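PDB 3LTO: mevalonate diphosphate decarboxylase from Legionella pneumophila, which probably catalyses the ATP-dependent decarboxylation of mevalonate 5-diphosphate to isopentenyl diphosphate, a step of isoprenoid biosynthesis. Local coordinates for residues P49-P57 and Q73-K84; E85-F93 and L125-P134. All coordinates share one frame; numbering follows the deposited sequence.

Contact 1 (P49-P57 and Q73-K84)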
# COMPACT_ATOMS: atom_id res chain seq x y z
N PRO A 49 -34.10 8.02 -14.86
CA PRO A 49 -34.74 9.19 -14.24
C PRO A 49 -34.74 9.14 -12.72
O PRO A 49 -34.68 10.17 -12.05
CB PRO A 49 -36.16 9.14 -14.80
CG PRO A 49 -36.01 8.38 -16.10
CD PRO A 49 -35.05 7.29 -15.71
N THR A 50 -34.80 7.92 -12.18
CA THR A 50 -34.82 7.71 -10.73
C THR A 50 -33.45 7.87 -10.09
O THR A 50 -32.48 8.26 -10.74
CB THR A 50 -35.33 6.29 -10.39
OG1 THR A 50 -35.34 6.12 -8.97
CG2 THR A 50 -34.41 5.24 -11.01
N LYS A 51 -33.37 7.55 -8.80
CA LYS A 51 -32.13 7.64 -8.05
C LYS A 51 -31.52 6.25 -7.84
O LYS A 51 -30.38 6.13 -7.42
CB LYS A 51 -32.39 8.27 -6.68
CG LYS A 51 -32.39 9.80 -6.66
CD LYS A 51 -33.56 10.38 -7.42
CE LYS A 51 -33.63 11.89 -7.29
NZ LYS A 51 -34.79 12.44 -8.07
N LYS A 52 -32.30 5.22 -8.13
CA LYS A 52 -31.83 3.85 -7.94
C LYS A 52 -31.35 3.14 -9.20
O LYS A 52 -31.97 3.23 -10.26
CB LYS A 52 -32.93 3.04 -7.26
CG LYS A 52 -33.26 3.52 -5.85
CD LYS A 52 -32.08 3.36 -4.91
CE LYS A 52 -32.47 3.65 -3.48
NZ LYS A 52 -31.33 3.45 -2.54
N ASP A 53 -30.25 2.42 -9.06
CA ASP A 53 -29.67 1.68 -10.17
C ASP A 53 -30.42 0.38 -10.42
O ASP A 53 -31.08 -0.16 -9.53
CB ASP A 53 -28.21 1.36 -9.87
CG ASP A 53 -27.43 2.58 -9.45
OD1 ASP A 53 -27.53 3.62 -10.14
OD2 ASP A 53 -26.71 2.50 -8.43
N ILE A 54 -30.32 -0.12 -11.64
CA ILE A 54 -30.95 -1.38 -12.01
C ILE A 54 -29.91 -2.18 -12.77
O ILE A 54 -29.22 -1.64 -13.64
CB ILE A 54 -32.18 -1.18 -12.92
CG1 ILE A 54 -33.28 -0.44 -12.16
CG2 ILE A 54 -32.67 -2.51 -13.43
CD1 ILE A 54 -34.52 -0.20 -12.99
N TRP A 55 -29.78 -3.46 -12.43
CA TRP A 55 -28.82 -4.33 -13.09
C TRP A 55 -29.50 -5.33 -14.01
O TRP A 55 -30.33 -6.14 -13.57
CB TRP A 55 -27.98 -5.09 -12.05
CG TRP A 55 -26.96 -5.99 -12.68
CD1 TRP A 55 -26.00 -5.63 -13.56
CD2 TRP A 55 -26.80 -7.40 -12.45
NE1 TRP A 55 -25.24 -6.73 -13.90
CE2 TRP A 55 -25.71 -7.82 -13.23
CE3 TRP A 55 -27.47 -8.34 -11.66
CZ2 TRP A 55 -25.27 -9.15 -13.25
CZ3 TRP A 55 -27.03 -9.66 -11.68
CH2 TRP A 55 -25.94 -10.05 -12.47
N GLU A 56 -29.14 -5.28 -15.29
CA GLU A 56 -29.71 -6.18 -16.27
C GLU A 56 -28.61 -6.83 -17.07
O GLU A 56 -28.20 -6.32 -18.11
CB GLU A 56 -30.66 -5.42 -17.20
CG GLU A 56 -31.22 -6.24 -18.35
CD GLU A 56 -32.04 -5.39 -19.30
OE1 GLU A 56 -31.64 -4.23 -19.53
OE2 GLU A 56 -33.06 -5.88 -19.83
N PRO A 57 -28.09 -7.96 -16.59
CA PRO A 57 -27.02 -8.65 -17.31
C PRO A 57 -27.54 -9.06 -18.70
O PRO A 57 -28.73 -9.33 -18.87
CB PRO A 57 -26.72 -9.85 -16.42
CG PRO A 57 -28.08 -10.17 -15.83
CD PRO A 57 -28.58 -8.78 -15.47
N GLN A 73 -25.85 -9.47 -7.65
CA GLN A 73 -26.46 -8.19 -7.98
C GLN A 73 -26.19 -7.16 -6.89
O GLN A 73 -25.86 -6.02 -7.17
CB GLN A 73 -27.96 -8.39 -8.18
CG GLN A 73 -28.72 -7.14 -8.55
CD GLN A 73 -30.13 -7.45 -8.98
OE1 GLN A 73 -30.72 -8.44 -8.54
NE2 GLN A 73 -30.69 -6.59 -9.82
N LYS A 74 -26.34 -7.58 -5.63
CA LYS A 74 -26.11 -6.70 -4.50
C LYS A 74 -24.71 -6.09 -4.53
O LYS A 74 -24.54 -4.88 -4.38
CB LYS A 74 -26.29 -7.46 -3.19
CG LYS A 74 -25.79 -6.71 -1.99
CD LYS A 74 -25.76 -7.61 -0.78
CE LYS A 74 -24.58 -7.30 0.10
NZ LYS A 74 -23.34 -7.84 -0.51
N ARG A 75 -23.70 -6.94 -4.73
CA ARG A 75 -22.32 -6.50 -4.78
C ARG A 75 -22.06 -5.55 -5.94
O ARG A 75 -21.38 -4.53 -5.78
CB ARG A 75 -21.38 -7.70 -4.91
CG ARG A 75 -21.45 -8.70 -3.77
CD ARG A 75 -20.67 -8.22 -2.57
NE ARG A 75 -19.24 -8.06 -2.86
CZ ARG A 75 -18.33 -7.68 -1.97
NH1 ARG A 75 -18.69 -7.42 -0.72
NH2 ARG A 75 -17.06 -7.55 -2.33
N PHE A 76 -22.59 -5.88 -7.11
CA PHE A 76 -22.38 -5.08 -8.31
C PHE A 76 -23.00 -3.69 -8.21
O PHE A 76 -22.36 -2.70 -8.57
CB PHE A 76 -22.92 -5.82 -9.54
CG PHE A 76 -22.11 -5.59 -10.80
CD1 PHE A 76 -20.74 -5.82 -10.81
CD2 PHE A 76 -22.73 -5.17 -11.98
CE1 PHE A 76 -19.99 -5.63 -11.98
CE2 PHE A 76 -21.99 -4.97 -13.14
CZ PHE A 76 -20.62 -5.21 -13.14
N ILE A 77 -24.24 -3.62 -7.74
CA ILE A 77 -24.92 -2.35 -7.59
C ILE A 77 -24.25 -1.52 -6.48
O ILE A 77 -23.97 -0.33 -6.66
CB ILE A 77 -26.43 -2.58 -7.30
CG1 ILE A 77 -27.12 -3.03 -8.60
CG2 ILE A 77 -27.09 -1.32 -6.75
CD1 ILE A 77 -28.59 -3.41 -8.45
N ASP A 78 -23.95 -2.15 -5.35
CA ASP A 78 -23.28 -1.43 -4.27
C ASP A 78 -21.99 -0.78 -4.79
O ASP A 78 -21.62 0.31 -4.35
CB ASP A 78 -22.91 -2.37 -3.11
CG ASP A 78 -24.09 -2.68 -2.21
OD1 ASP A 78 -25.12 -1.97 -2.32
OD2 ASP A 78 -23.98 -3.61 -1.39
N HIS A 79 -21.30 -1.45 -5.71
CA HIS A 79 -20.06 -0.89 -6.23
C HIS A 79 -20.35 0.36 -7.05
O HIS A 79 -19.56 1.30 -7.03
CB HIS A 79 -19.31 -1.92 -7.09
CG HIS A 79 -17.95 -1.45 -7.52
ND1 HIS A 79 -16.96 -1.14 -6.62
CD2 HIS A 79 -17.44 -1.20 -8.75
CE1 HIS A 79 -15.89 -0.73 -7.27
NE2 HIS A 79 -16.15 -0.75 -8.57
N LEU A 80 -21.47 0.38 -7.76
CA LEU A 80 -21.81 1.57 -8.53
C LEU A 80 -22.12 2.69 -7.55
O LEU A 80 -21.64 3.81 -7.72
CB LEU A 80 -23.01 1.33 -9.45
CG LEU A 80 -23.45 2.57 -10.25
CD1 LEU A 80 -22.23 3.12 -10.99
CD2 LEU A 80 -24.59 2.25 -11.23
N VAL A 81 -22.91 2.38 -6.53
CA VAL A 81 -23.27 3.38 -5.51
C VAL A 81 -21.99 3.96 -4.93
O VAL A 81 -21.84 5.17 -4.80
CB VAL A 81 -24.10 2.73 -4.37
CG1 VAL A 81 -24.26 3.71 -3.21
CG2 VAL A 81 -25.48 2.30 -4.90
N ARG A 82 -21.07 3.06 -4.60
CA ARG A 82 -19.79 3.43 -4.04
C ARG A 82 -19.10 4.41 -4.98
O ARG A 82 -18.56 5.43 -4.55
CB ARG A 82 -18.92 2.17 -3.85
CG ARG A 82 -17.45 2.43 -3.51
CD ARG A 82 -16.68 1.12 -3.29
NE ARG A 82 -17.32 0.31 -2.27
CZ ARG A 82 -17.86 -0.89 -2.47
NH1 ARG A 82 -17.83 -1.45 -3.68
NH2 ARG A 82 -18.47 -1.52 -1.47
N LEU A 83 -19.12 4.10 -6.27
CA LEU A 83 -18.47 4.96 -7.25
C LEU A 83 -19.18 6.31 -7.38
O LEU A 83 -18.54 7.35 -7.50
CB LEU A 83 -18.39 4.25 -8.62
CG LEU A 83 -17.53 2.98 -8.58
CD1 LEU A 83 -17.55 2.29 -9.94
CD2 LEU A 83 -16.11 3.32 -8.18
N LYS A 84 -20.51 6.29 -7.34
CA LYS A 84 -21.27 7.52 -7.45
C LYS A 84 -21.00 8.44 -6.27
O LYS A 84 -20.90 9.66 -6.41
CB LYS A 84 -22.77 7.22 -7.55
CG LYS A 84 -23.17 6.51 -8.83
CD LYS A 84 -24.68 6.41 -8.95
CE LYS A 84 -25.29 5.59 -7.82
NZ LYS A 84 -26.75 5.41 -8.05
O HOH W 1 -28.36 4.77 -5.86
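Lys84 bends at chi3 (-62°) so that its ammonium group meets the carboxylate of Asp53. Trp55 has CG anti to its own N, which carries the indole to the helix, where it crosses Phe76 at about a right angle. These side chains join the first strand and the helix of a beta-alpha-beta unit made of strand 54-55, helix 71-87 and strand 93-99. The two strands run parallel, and the helix covers one side of them. The polar end of the contact is a salt bridge: Lys84 NZ lies 2.9 Å from Asp53 OD1, on the syn side and 23° out of the carboxylate plane. A second, weak bond from NZ reaches OD2. OD1 also accepts from the backbone N of Phe93, and NZ also donates to the carbonyl of Gly91. The pair therefore joins helix 71-87 to the loop before strand 54-55 and, through Gly91 and Phe93, to the chain entering strand 93-99. Leu80 brings its CD2 branch to 3.4 Å from Asp53 CG, so the ion pair has an apolar neighbour. At the other end, Phe76 and Trp55 form an offset edge-to-face pair. The edge of Phe76 points to the face of the Trp55 five-membered ring, with planes at 61° and centroids 5.1 Å apart. The indole NE1 is bonded to Ser97 OG, so the indole also reaches strand 93-99. Between the two ends, Ile77 CD1 lies 4.0 Å from Trp55 CB. One water bridges the segments: it accepts from Lys84 NZ at 2.8 Å and donates to Lys51 O at 2.9 Å.

Contact 2 (E85-F93 and L125-P134)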
# COMPACT_ATOMS: atom_id res chain seq x y z
N GLU A 85 -20.88 7.84 -5.08
CA GLU A 85 -20.61 8.63 -3.89
C GLU A 85 -19.20 9.22 -3.96
O GLU A 85 -18.97 10.34 -3.52
CB GLU A 85 -20.77 7.76 -2.64
CG GLU A 85 -22.14 7.10 -2.57
CD GLU A 85 -22.32 6.20 -1.37
OE1 GLU A 85 -21.36 5.50 -0.99
OE2 GLU A 85 -23.44 6.20 -0.82
N TYR A 86 -18.27 8.47 -4.54
CA TYR A 86 -16.90 8.96 -4.67
C TYR A 86 -16.89 10.25 -5.50
O TYR A 86 -16.14 11.18 -5.22
CB TYR A 86 -16.02 7.90 -5.35
CG TYR A 86 -14.61 8.36 -5.67
CD1 TYR A 86 -13.65 8.51 -4.66
CD2 TYR A 86 -14.23 8.65 -6.98
CE1 TYR A 86 -12.35 8.93 -4.96
CE2 TYR A 86 -12.94 9.07 -7.29
CZ TYR A 86 -12.00 9.20 -6.28
OH TYR A 86 -10.72 9.61 -6.59
N PHE A 87 -17.74 10.30 -6.53
CA PHE A 87 -17.84 11.47 -7.39
C PHE A 87 -18.89 12.47 -6.88
O PHE A 87 -19.04 13.55 -7.44
CB PHE A 87 -18.21 11.05 -8.82
CG PHE A 87 -17.06 10.52 -9.62
CD1 PHE A 87 -16.31 11.37 -10.44
CD2 PHE A 87 -16.72 9.17 -9.57
CE1 PHE A 87 -15.25 10.88 -11.20
CE2 PHE A 87 -15.67 8.67 -10.32
CZ PHE A 87 -14.93 9.52 -11.14
N GLY A 88 -19.60 12.10 -5.82
CA GLY A 88 -20.63 12.98 -5.28
C GLY A 88 -21.82 13.14 -6.21
O GLY A 88 -22.44 14.20 -6.26
N TYR A 89 -22.14 12.08 -6.95
CA TYR A 89 -23.25 12.11 -7.89
C TYR A 89 -24.50 11.48 -7.30
O TYR A 89 -24.42 10.53 -6.52
CB TYR A 89 -22.87 11.35 -9.16
CG TYR A 89 -23.96 11.33 -10.21
CD1 TYR A 89 -24.12 12.40 -11.09
CD2 TYR A 89 -24.79 10.23 -10.36
CE1 TYR A 89 -25.07 12.37 -12.10
CE2 TYR A 89 -25.77 10.18 -11.38
CZ TYR A 89 -25.89 11.26 -12.24
OH TYR A 89 -26.81 11.24 -13.26
N VAL A 90 -25.66 12.01 -7.69
CA VAL A 90 -26.93 11.48 -7.23
C VAL A 90 -27.77 11.18 -8.46
O VAL A 90 -28.08 12.08 -9.23
CB VAL A 90 -27.68 12.49 -6.33
CG1 VAL A 90 -29.02 11.88 -5.87
CG2 VAL A 90 -26.83 12.86 -5.12
N GLY A 91 -28.14 9.91 -8.63
CA GLY A 91 -28.94 9.53 -9.79
C GLY A 91 -28.73 8.05 -10.07
O GLY A 91 -27.67 7.51 -9.77
N GLY A 92 -29.74 7.40 -10.64
CA GLY A 92 -29.63 5.98 -10.92
C GLY A 92 -29.18 5.68 -12.33
O GLY A 92 -29.25 6.53 -13.22
N PHE A 93 -28.72 4.45 -12.55
CA PHE A 93 -28.24 4.01 -13.85
C PHE A 93 -28.76 2.62 -14.17
O PHE A 93 -28.97 1.81 -13.26
CB PHE A 93 -26.71 3.94 -13.87
CG PHE A 93 -26.03 5.28 -13.92
CD1 PHE A 93 -25.81 5.92 -15.14
CD2 PHE A 93 -25.60 5.90 -12.75
CE1 PHE A 93 -25.18 7.16 -15.19
CE2 PHE A 93 -24.96 7.14 -12.79
CZ PHE A 93 -24.75 7.77 -14.02
N LEU A 125 -19.32 9.15 -14.71
CA LEU A 125 -19.37 10.07 -13.58
C LEU A 125 -18.46 11.28 -13.73
O LEU A 125 -18.76 12.36 -13.23
CB LEU A 125 -19.08 9.31 -12.28
CG LEU A 125 -20.16 8.25 -12.00
CD1 LEU A 125 -19.81 7.44 -10.76
CD2 LEU A 125 -21.50 8.96 -11.83
N SER A 126 -17.36 11.09 -14.45
CA SER A 126 -16.41 12.16 -14.71
C SER A 126 -17.07 13.24 -15.58
O SER A 126 -17.03 14.42 -15.26
CB SER A 126 -15.17 11.59 -15.42
OG SER A 126 -14.20 12.60 -15.65
N GLU A 127 -17.69 12.82 -16.68
CA GLU A 127 -18.35 13.75 -17.59
C GLU A 127 -19.62 14.38 -17.01
O GLU A 127 -19.94 15.52 -17.31
CB GLU A 127 -18.70 13.05 -18.92
CG GLU A 127 -17.51 12.41 -19.62
CD GLU A 127 -17.91 11.71 -20.91
OE1 GLU A 127 -19.12 11.49 -21.11
OE2 GLU A 127 -17.02 11.37 -21.72
N LEU A 128 -20.33 13.63 -16.17
CA LEU A 128 -21.56 14.13 -15.57
C LEU A 128 -21.34 15.16 -14.46
O LEU A 128 -22.14 16.07 -14.29
CB LEU A 128 -22.39 12.98 -15.00
CG LEU A 128 -23.23 12.20 -16.01
CD1 LEU A 128 -23.75 10.91 -15.40
CD2 LEU A 128 -24.38 13.09 -16.49
N THR A 129 -20.25 15.01 -13.73
CA THR A 129 -19.94 15.91 -12.63
C THR A 129 -18.88 16.95 -12.99
O THR A 129 -18.62 17.86 -12.21
CB THR A 129 -19.45 15.12 -11.41
OG1 THR A 129 -18.26 14.40 -11.76
CG2 THR A 129 -20.51 14.14 -10.95
N GLN A 130 -18.28 16.79 -14.16
CA GLN A 130 -17.23 17.70 -14.63
C GLN A 130 -15.98 17.60 -13.77
O GLN A 130 -15.24 18.57 -13.62
CB GLN A 130 -17.73 19.15 -14.67
CG GLN A 130 -18.52 19.48 -15.93
CD GLN A 130 -19.00 20.92 -15.96
OE1 GLN A 130 -19.85 21.32 -15.15
NE2 GLN A 130 -18.47 21.71 -16.89
N LYS A 131 -15.74 16.42 -13.21
CA LYS A 131 -14.56 16.17 -12.38
C LYS A 131 -13.54 15.48 -13.29
O LYS A 131 -13.89 14.93 -14.33
CB LYS A 131 -14.90 15.23 -11.22
CG LYS A 131 -16.07 15.65 -10.35
CD LYS A 131 -15.75 16.86 -9.49
CE LYS A 131 -16.89 17.15 -8.51
NZ LYS A 131 -17.13 16.02 -7.55
N PRO A 132 -12.26 15.51 -12.90
CA PRO A 132 -11.25 14.86 -13.73
C PRO A 132 -11.40 13.35 -13.63
O PRO A 132 -11.86 12.84 -12.61
CB PRO A 132 -9.94 15.35 -13.12
CG PRO A 132 -10.28 15.42 -11.66
CD PRO A 132 -11.65 16.08 -11.68
N LEU A 133 -11.02 12.64 -14.69
CA LEU A 133 -11.10 11.19 -14.69
C LEU A 133 -9.98 10.66 -13.78
O LEU A 133 -8.85 11.13 -13.85
CB LEU A 133 -10.91 10.65 -16.10
CG LEU A 133 -10.92 9.13 -16.21
CD1 LEU A 133 -12.34 8.62 -16.07
CD2 LEU A 133 -10.35 8.73 -17.56
N PRO A 134 -10.29 9.68 -12.92
CA PRO A 134 -9.26 9.13 -12.03
C PRO A 134 -8.19 8.36 -12.80
O PRO A 134 -8.46 7.75 -13.83
CB PRO A 134 -10.06 8.21 -11.09
CG PRO A 134 -11.47 8.72 -11.19
CD PRO A 134 -11.61 9.07 -12.64
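This is a largely apolar contact between the C-terminal ends of two helices, 71-87 and 110-129, and the loops that follow them. Phe87 is central. Leu125 CB sits over one face of its ring in a CH-pi contact, 3.7 Å from the centroid and 18° off the normal. Tyr86 CE2 lies over the opposite face, toward the rim. The tip of the ring, Phe87 CZ, meets Pro134 CG at 3.6 Å. Tyr89 sends its ring across Leu125 at about a right angle, with Leu125 CD2 3.8 Å from Tyr89 CG. Leu128 CD1 lies in the plane of the Phe93 ring, 3.6 Å from Phe93 CZ, and also touches Tyr89 OH. One hydrogen bond crosses: Lys131 NZ donates to Phe87 O at 3.1 Å, from 46° above the carbonyl plane. Within segment 125-134, Ser126 OG bonds to Lys131 O at 2.7 Å and ties the loop back to its helix. Gln130, with positive phi, follows that helix. Gly88, also with positive phi, is part of the Schellman motif at the end of helix 71-87. The pairing joins this Schellman-ended helix to its neighbour in the N-terminal domain, which belongs to the S5-like superfamily.

After strands 2-12 and 31-47 the chain forms the short strand 54-55. Fifteen residues separate the segments of contact 1, which closes when helix 71-87 returns over that strand. Contact 2 opens directly afterwards, at the end of the same helix. Between its segments lie 31 residues, including most of strand 93-99 and most of helix 110-129, and it closes at the end of that second helix. The two contacts are thus in series and neither encloses the other. The centres of contact 1 and contact 2 are about 14 Å apart. They also touch: Lys84 O accepts a probable hydrogen bond from Tyr89 N. Helix 71-87 is common to both. Contact 1 ties it to the sheet, contact 2 to the neighbouring helix, all within the N-terminal domain of the family.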